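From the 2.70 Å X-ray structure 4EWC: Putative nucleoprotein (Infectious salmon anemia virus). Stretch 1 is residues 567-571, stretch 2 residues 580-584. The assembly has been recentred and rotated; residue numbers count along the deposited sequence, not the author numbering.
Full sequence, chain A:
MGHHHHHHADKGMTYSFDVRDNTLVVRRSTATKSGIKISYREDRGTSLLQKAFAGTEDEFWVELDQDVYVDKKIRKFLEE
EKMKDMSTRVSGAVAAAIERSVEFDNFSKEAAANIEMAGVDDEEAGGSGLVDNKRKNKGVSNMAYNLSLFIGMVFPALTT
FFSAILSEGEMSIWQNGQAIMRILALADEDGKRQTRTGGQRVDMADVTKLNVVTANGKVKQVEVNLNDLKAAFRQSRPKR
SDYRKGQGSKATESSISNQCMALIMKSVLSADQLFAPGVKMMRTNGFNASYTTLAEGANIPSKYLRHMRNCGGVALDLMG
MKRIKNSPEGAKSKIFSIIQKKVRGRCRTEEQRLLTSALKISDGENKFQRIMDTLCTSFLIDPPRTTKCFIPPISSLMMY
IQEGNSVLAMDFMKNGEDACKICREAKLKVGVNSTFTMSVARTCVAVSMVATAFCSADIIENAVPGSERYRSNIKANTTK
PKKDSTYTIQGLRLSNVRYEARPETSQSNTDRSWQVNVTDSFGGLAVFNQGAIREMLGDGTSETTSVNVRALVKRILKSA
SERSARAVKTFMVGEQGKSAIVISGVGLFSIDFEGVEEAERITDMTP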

# COMPACT_ATOMS: atom_id res chain seq x y z
N ALA A 567 -4.15 12.81 2.53
CA ALA A 567 -4.11 11.50 1.88
C ALA A 567 -5.10 11.42 0.71
O ALA A 567 -6.24 11.86 0.82
CB ALA A 567 -4.39 10.38 2.89
N VAL A 568 -4.66 10.88 -0.42
CA VAL A 568 -5.48 10.86 -1.63
C VAL A 568 -6.27 9.57 -1.74
O VAL A 568 -5.70 8.47 -1.76
CB VAL A 568 -4.61 10.97 -2.88
CG1 VAL A 568 -5.49 10.99 -4.12
CG2 VAL A 568 -3.72 12.20 -2.79
N LYS A 569 -7.59 9.67 -1.83
CA LYS A 569 -8.37 8.45 -1.94
C LYS A 569 -9.14 8.34 -3.24
O LYS A 569 -9.43 9.33 -3.89
CB LYS A 569 -9.27 8.27 -0.72
CG LYS A 569 -10.50 9.11 -0.68
CD LYS A 569 -11.45 8.54 0.38
CE LYS A 569 -12.62 9.46 0.66
NZ LYS A 569 -13.56 8.82 1.62
N THR A 570 -9.46 7.12 -3.62
CA THR A 570 -10.14 6.87 -4.88
C THR A 570 -11.04 5.62 -4.78
O THR A 570 -10.87 4.80 -3.89
CB THR A 570 -9.12 6.80 -6.04
OG1 THR A 570 -9.81 6.78 -7.30
CG2 THR A 570 -8.20 5.61 -5.92
N PHE A 571 -12.00 5.49 -5.67
CA PHE A 571 -12.94 4.39 -5.57
C PHE A 571 -12.68 3.34 -6.62
O PHE A 571 -12.50 3.66 -7.79
CB PHE A 571 -14.38 4.92 -5.65
CG PHE A 571 -14.79 5.74 -4.47
CD1 PHE A 571 -14.48 7.08 -4.40
CD2 PHE A 571 -15.46 5.16 -3.40
CE1 PHE A 571 -14.84 7.84 -3.29
CE2 PHE A 571 -15.82 5.91 -2.29
CZ PHE A 571 -15.51 7.25 -2.24
N ALA A 580 -13.78 2.59 -1.47
CA ALA A 580 -12.65 3.52 -1.34
C ALA A 580 -11.31 2.84 -1.04
O ALA A 580 -11.23 1.92 -0.21
CB ALA A 580 -12.95 4.57 -0.29
N ILE A 581 -10.26 3.27 -1.74
CA ILE A 581 -8.88 2.94 -1.38
C ILE A 581 -8.06 4.22 -1.34
O ILE A 581 -8.47 5.23 -1.90
CB ILE A 581 -8.19 1.95 -2.36
CG1 ILE A 581 -7.95 2.61 -3.72
CG2 ILE A 581 -8.99 0.65 -2.49
CD1 ILE A 581 -6.90 1.90 -4.55
N VAL A 582 -6.90 4.16 -0.69
CA VAL A 582 -5.95 5.28 -0.67
C VAL A 582 -4.81 5.06 -1.67
O VAL A 582 -4.16 4.02 -1.68
CB VAL A 582 -5.28 5.45 0.72
CG1 VAL A 582 -4.03 6.32 0.61
CG2 VAL A 582 -6.25 6.03 1.73
N ILE A 583 -4.57 6.04 -2.52
CA ILE A 583 -3.38 5.98 -3.36
C ILE A 583 -2.19 6.43 -2.50
O ILE A 583 -2.05 7.62 -2.18
CB ILE A 583 -3.53 6.86 -4.63
CG1 ILE A 583 -4.78 6.45 -5.39
CG2 ILE A 583 -2.33 6.73 -5.54
CD1 ILE A 583 -5.22 7.47 -6.42
N SER A 584 -1.36 5.46 -2.11
CA SER A 584 -0.29 5.69 -1.14
C SER A 584 0.88 6.46 -1.71
O SER A 584 1.56 7.18 -0.99
CB SER A 584 0.23 4.35 -0.60
OG SER A 584 0.63 3.51 -1.66
O HOH W 1 -2.08 9.64 -0.49

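Two antiparallel strands of the nucleoprotein chain pair through their backbones, and their side chains then sort onto the two faces of the sheet. T570 and I581 form the hydrogen-bonded pair with both bonds in place: T570 N gives its proton to I581 O at 2.7 Å, and I581 N returns one to T570 O, also 2.7 Å, both nearly straight. Further along, I583 N donates to V568 O (2.8 Å) with a more bent angle. There a water takes over the second link, accepting from V568 N (2.9 Å) and donating to I583 O (2.6 Å).

V568, T570, I581 and I583 share one face. T570, with chi1 t, places CG2 against the isoleucines, 3.5 Å from I583 CD1, while OG1 is hydrogen-bonded elsewhere in the structure; threonine thus offers a methyl to the apolar contact without leaving its hydroxyl unpaired when buried. I583 (m, t) extends its chain so that CD1 reaches T570 and also lies 4.2 Å from V568 CG1 (chi1 t). I581 (p, t) sets CG1 3.7 Å and CD1 4.2 Å from T570 CG2, leaving I581 CG2 6.1 Å from that methyl.

K569, V582, F571 and A580 occupy the other face. The chi1 of F571 is m and its chi2 84°, which brings the ring nearer the partner strand: CE2 lies 3.7 Å from A580 CB, and that methyl makes an off-centre CH-pi contact, 4.2 Å from the ring centroid. The small alanine leaves room for the ring to lean over it. K569 sets out with chi1 p, then runs extended through three t torsions; CD passes A580 CB at 4.3 Å, and the end leads away from the partner strand. Buried V582 (chi1 t) sets CG2 4.5 Å from K569 CB, a loose apolar contact. The contact buries 429 Å², both sides summed, with T570 and A580 the most covered.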